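Local coordinates for protein R.Ecl18kI (Enterobacter cloacae, PDB 2GB7) that recognises the double-stranded DNA sequence 5'-CCNGG-3' and cuts it before the first C as a type II restriction endonuclease, flipping nucleotides as it reads its site, at residues Y291-N294 / Y295-R299; L130-G134 / A135-V139. The protein carries 1 engineered substitution. All coordinates share one frame; numbering follows the deposited sequence.

Contact 1. Residues Y291-N294 / Y295-R299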
loop_
_atom_site.group_PDB
_atom_site.type_symbol
_atom_site.label_atom_id
_atom_site.label_comp_id
_atom_site.label_asym_id
_atom_site.label_seq_id
_atom_site.Cartn_x
_atom_site.Cartn_y
_atom_site.Cartn_z
ATOM N N TYR F 291 -30.614 -11.631 5.263
ATOM C CA TYR F 291 -29.919 -12.382 6.336
ATOM C C TYR F 291 -29.308 -11.432 7.352
ATOM O O TYR F 291 -29.314 -11.703 8.547
ATOM C CB TYR F 291 -28.841 -13.310 5.772
ATOM C CG TYR F 291 -28.070 -14.123 6.816
ATOM C CD1 TYR F 291 -28.491 -15.410 7.174
ATOM C CD2 TYR F 291 -26.910 -13.619 7.425
ATOM C CE1 TYR F 291 -27.765 -16.173 8.095
ATOM C CE2 TYR F 291 -26.202 -14.369 8.372
ATOM C CZ TYR F 291 -26.641 -15.650 8.688
ATOM O OH TYR F 291 -25.947 -16.394 9.608
ATOM N N VAL F 292 -28.760 -10.330 6.857
ATOM C CA VAL F 292 -28.088 -9.385 7.718
ATOM C C VAL F 292 -29.104 -8.553 8.497
ATOM O O VAL F 292 -28.937 -8.300 9.698
ATOM C CB VAL F 292 -27.158 -8.479 6.898
ATOM C CG1 VAL F 292 -26.504 -7.456 7.806
ATOM C CG2 VAL F 292 -26.079 -9.329 6.208
ATOM N N VAL F 293 -30.165 -8.132 7.814
ATOM C CA VAL F 293 -31.264 -7.437 8.490
ATOM C C VAL F 293 -31.809 -8.310 9.622
ATOM O O VAL F 293 -32.021 -7.823 10.718
ATOM C CB VAL F 293 -32.395 -7.002 7.507
ATOM C CG1 VAL F 293 -33.594 -6.419 8.265
ATOM C CG2 VAL F 293 -31.864 -5.997 6.525
ATOM N N ASN F 294 -32.021 -9.596 9.359
ATOM C CA ASN F 294 -32.560 -10.427 10.409
ATOM C C ASN F 294 -31.596 -10.545 11.591
ATOM O O ASN F 294 -32.033 -10.544 12.740
ATOM C CB ASN F 294 -33.009 -11.761 9.820
ATOM C CG ASN F 294 -34.162 -11.559 8.836
ATOM O OD1 ASN F 294 -34.775 -10.489 8.783
ATOM N ND2 ASN F 294 -34.454 -12.597 8.052
ATOM N N TYR F 295 -30.295 -10.604 11.318
ATOM C CA TYR F 295 -29.279 -10.635 12.372
ATOM C C TYR F 295 -29.380 -9.397 13.251
ATOM O O TYR F 295 -29.367 -9.488 14.485
ATOM C CB TYR F 295 -27.881 -10.750 11.747
ATOM C CG TYR F 295 -26.769 -10.351 12.684
ATOM C CD1 TYR F 295 -26.219 -11.266 13.567
ATOM C CD2 TYR F 295 -26.278 -9.057 12.672
ATOM C CE1 TYR F 295 -25.216 -10.881 14.443
ATOM C CE2 TYR F 295 -25.263 -8.666 13.512
ATOM C CZ TYR F 295 -24.743 -9.581 14.403
ATOM O OH TYR F 295 -23.728 -9.188 15.242
ATOM N N TYR F 296 -29.499 -8.231 12.621
ATOM C CA TYR F 296 -29.611 -6.998 13.389
ATOM C C TYR F 296 -30.931 -6.904 14.161
ATOM O O TYR F 296 -30.964 -6.440 15.296
ATOM C CB TYR F 296 -29.433 -5.802 12.485
ATOM C CG TYR F 296 -27.992 -5.521 12.128
ATOM C CD1 TYR F 296 -27.561 -5.664 10.820
ATOM C CD2 TYR F 296 -27.069 -5.079 13.090
ATOM C CE1 TYR F 296 -26.261 -5.413 10.464
ATOM C CE2 TYR F 296 -25.730 -4.828 12.739
ATOM C CZ TYR F 296 -25.352 -5.004 11.403
ATOM O OH TYR F 296 -24.073 -4.748 10.929
ATOM N N ARG F 297 -32.021 -7.355 13.554
ATOM C CA ARG F 297 -33.305 -7.254 14.240
ATOM C C ARG F 297 -33.361 -8.181 15.458
ATOM O O ARG F 297 -34.025 -7.852 16.441
ATOM C CB ARG F 297 -34.499 -7.354 13.260
ATOM C CG ARG F 297 -34.692 -8.645 12.564
ATOM C CD ARG F 297 -35.956 -8.623 11.666
ATOM N NE ARG F 297 -36.043 -7.443 10.798
ATOM C CZ ARG F 297 -36.934 -7.300 9.812
ATOM N NH1 ARG F 297 -37.819 -8.261 9.566
ATOM N NH2 ARG F 297 -36.947 -6.199 9.069
ATOM N N ASN F 298 -32.621 -9.296 15.442
ATOM C CA ASN F 298 -32.480 -10.109 16.666
ATOM C C ASN F 298 -31.820 -9.302 17.778
ATOM O O ASN F 298 -32.216 -9.381 18.943
ATOM C CB ASN F 298 -31.660 -11.371 16.431
ATOM C CG ASN F 298 -32.348 -12.356 15.519
ATOM O OD1 ASN F 298 -33.586 -12.422 15.461
ATOM N ND2 ASN F 298 -31.547 -13.155 14.808
ATOM N N ARG F 299 -30.812 -8.518 17.413
ATOM C CA ARG F 299 -30.148 -7.689 18.418
ATOM C C ARG F 299 -31.052 -6.585 18.938
ATOM O O ARG F 299 -31.033 -6.290 20.119
ATOM C CB ARG F 299 -28.843 -7.122 17.863
ATOM C CG ARG F 299 -27.803 -8.224 17.740
ATOM C CD ARG F 299 -26.613 -7.794 16.981
ATOM N NE ARG F 299 -25.945 -6.632 17.571
ATOM C CZ ARG F 299 -25.073 -5.896 16.894
ATOM N NH1 ARG F 299 -24.790 -6.225 15.647
ATOM N NH2 ARG F 299 -24.483 -4.851 17.455
#

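Contact 2. Residues L130-G134 / A135-V139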
loop_
_atom_site.group_PDB
_atom_site.type_symbol
_atom_site.label_atom_id
_atom_site.label_comp_id
_atom_site.label_asym_id
_atom_site.label_seq_id
_atom_site.Cartn_x
_atom_site.Cartn_y
_atom_site.Cartn_z
ATOM N N LEU F 130 -19.742 -11.510 7.961
ATOM C CA LEU F 130 -20.749 -12.574 7.932
ATOM C C LEU F 130 -20.402 -13.751 8.838
ATOM O O LEU F 130 -21.290 -14.374 9.374
ATOM C CB LEU F 130 -21.010 -13.038 6.492
ATOM C CG LEU F 130 -21.696 -11.963 5.645
ATOM C CD1 LEU F 130 -21.722 -12.380 4.185
ATOM C CD2 LEU F 130 -23.126 -11.716 6.109
ATOM N N LEU F 131 -19.111 -14.014 9.025
ATOM C CA LEU F 131 -18.664 -15.024 9.989
ATOM C C LEU F 131 -19.144 -14.691 11.401
ATOM O O LEU F 131 -19.680 -15.533 12.078
ATOM C CB LEU F 131 -17.132 -15.141 9.952
ATOM C CG LEU F 131 -16.466 -16.011 11.018
ATOM C CD1 LEU F 131 -16.969 -17.436 10.897
ATOM C CD2 LEU F 131 -14.970 -15.963 10.831
ATOM N N MET F 132 -18.898 -13.459 11.850
ATOM C CA MET F 132 -19.355 -13.054 13.190
ATOM C C MET F 132 -20.880 -13.096 13.297
ATOM O O MET F 132 -21.414 -13.592 14.294
ATOM C CB MET F 132 -18.826 -11.647 13.492
ATOM C CG MET F 132 -17.316 -11.539 13.434
ATOM S SD MET F 132 -16.443 -12.712 14.476
ATOM C CE MET F 132 -16.626 -11.887 16.043
ATOM N N MET F 133 -21.590 -12.657 12.244
ATOM C CA MET F 133 -23.077 -12.720 12.229
ATOM C C MET F 133 -23.576 -14.153 12.285
ATOM O O MET F 133 -24.461 -14.496 13.087
ATOM C CB MET F 133 -23.636 -12.019 11.005
ATOM C CG MET F 133 -23.283 -10.555 11.012
ATOM S SD MET F 133 -23.871 -9.701 9.555
ATOM C CE MET F 133 -23.360 -8.044 10.076
ATOM N N GLY F 134 -22.965 -15.008 11.479
ATOM C CA GLY F 134 -23.300 -16.429 11.492
ATOM C C GLY F 134 -23.083 -17.045 12.877
ATOM O O GLY F 134 -23.852 -17.907 13.334
ATOM N N ALA F 135 -22.004 -16.622 13.539
ATOM C CA ALA F 135 -21.662 -17.097 14.891
ATOM C C ALA F 135 -22.622 -16.559 15.967
ATOM O O ALA F 135 -22.608 -17.011 17.114
ATOM C CB ALA F 135 -20.237 -16.716 15.206
ATOM N N GLY F 136 -23.460 -15.607 15.558
ATOM C CA GLY F 136 -24.439 -14.911 16.395
ATOM C C GLY F 136 -23.824 -13.913 17.361
ATOM O O GLY F 136 -24.447 -13.549 18.376
ATOM N N ILE F 137 -22.586 -13.532 17.076
ATOM C CA ILE F 137 -21.832 -12.665 17.977
ATOM C C ILE F 137 -22.208 -11.227 17.632
ATOM O O ILE F 137 -22.212 -10.878 16.478
ATOM C CB ILE F 137 -20.324 -12.943 17.843
ATOM C CG1 ILE F 137 -20.015 -14.360 18.350
ATOM C CG2 ILE F 137 -19.477 -11.909 18.619
ATOM C CD1 ILE F 137 -18.602 -14.854 18.063
ATOM N N PRO F 138 -22.538 -10.402 18.658
ATOM C CA PRO F 138 -22.901 -8.998 18.383
ATOM C C PRO F 138 -21.700 -8.203 17.960
ATOM O O PRO F 138 -20.727 -8.156 18.698
ATOM C CB PRO F 138 -23.390 -8.488 19.739
ATOM C CG PRO F 138 -22.725 -9.379 20.772
ATOM C CD PRO F 138 -22.590 -10.738 20.086
ATOM N N VAL F 139 -21.786 -7.601 16.775
ATOM C CA VAL F 139 -20.762 -6.700 16.276
ATOM C C VAL F 139 -21.391 -5.504 15.586
ATOM O O VAL F 139 -22.479 -5.586 14.974
ATOM C CB VAL F 139 -19.769 -7.361 15.292
ATOM C CG1 VAL F 139 -18.973 -8.470 15.974
ATOM C CG2 VAL F 139 -20.513 -7.877 14.008
#

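Contact 1. Residues Y291-N294 / Y295-R299
Val292 and Tyr296, one turn apart on the same helix, make the tight, buried side of this contact. Their side chains run next to each other in the same direction, and CG1 of Val292 comes to 3.4 Å from ring carbon CE1 of Tyr296. The valine methyl gets there because it stands anti to its own backbone nitrogen (chi1 178°). Next to this pair the carbonyl O of Val292 accepts the N-H of Tyr296 at 3.0 Å, and CD1 of Tyr296 lies 3.2 Å from that oxygen. CD2 of Tyr295 stands 3.9 Å above the centre of one face of the Tyr296 ring.

Asn294 and Arg297 form the exposed side. Arg297 takes the crowded position between its backbone N and carbonyl carbon (chi1 66°), then bends at chi3, which lays its guanidinium back along the previous turn. NH2 of Arg297 lies 3.5 Å from CG1 of Val293. OD1 of Asn294 sits over one face of the guanidinium, a loose 3.9 Å from NH1 of Arg297, with the amide plane turned 45° from it.

The i to i+4 backbone ladder is that of a helix with one face buried and the other polar. Val292 and Tyr296 pack on Met133 of helix 102-134, Val293 and Tyr296 touch Ile283 of helix 269-285, and Val292 also meets Phe25 and Tyr29 of helix 24-34.

Contact 2. Residues L130-G134 / A135-V139
Ala135 N still makes a helical i to i+4 bond to Leu131 O at 3.0 Å, and the methyl CB of Ala135 rests 3.4 Å from that same oxygen of Leu131.

At Gly136 the chain turns out of the helix. Phi is positive here (73°), a conformation that suits glycine, and the geometry is that of a Schellman motif. Gly136 N donates to Met133 O at 2.9 Å, arriving well above the carbonyl plane rather than along a lone pair. The other bond of the motif belongs to the next residue: Ile137 N donates to Met132 O at 3.0 Å, with an N-H...O angle of 154°. The two carbonyls of Met132 and Met133 at the end of the helix are thus capped by backbone N-H groups of the departing chain.

The side chain of Ile137 then meets Met132 across the turn, the two crossing at a slant, with Met132 CE 3.8 Å from Ile137 CG2. Met132 is bent at both chi2 (-54°) and chi3, which curls its methyl round to the isoleucine. These are the two residues joined by the 6-to-1 bond of the Schellman motif, and their contact is the hydrophobic interaction that commonly accompanies it. From Ile137 on the chain is extended, and Val139 points back at the helix, its CG1 4.0 Å from Met132 CB and 4.1 Å from Met132 CE. Ile137 and Val139 thus both lie against Met132.

This buried patch lies where helix 102-134 gives way to strand 140-141: Met132 and Ile137 touch Ala255 of helix 248-259, Ile137 and Val139 touch Met163 of strand 161-163, and Leu131 packs on helix 49-77.

In the fold
Contact 2 comes first along the chain, at the end of helix 102-134, and contact 1 follows much later, on helix 290-302 near the C-terminus; their centres are about 10 Å apart. They touch directly. Tyr295 OH probably bonds to Ile137 O (2.6 Å) and also meets Val139 N, Arg299 NH1 probably bonds to Val139 O, and Arg299 NH2 forms a salt bridge with Asp140. The late helix thus grips the chain just as it enters strand 140-141, an outermost strand, within this chain, of the mixed six-stranded sheet. Contact 2 falls within the EcoRII C-terminal family region of the PDDEXK clan. Their nearest atoms are about 14 Å (contact 2) and about 16 Å (contact 1) from the bound DNA.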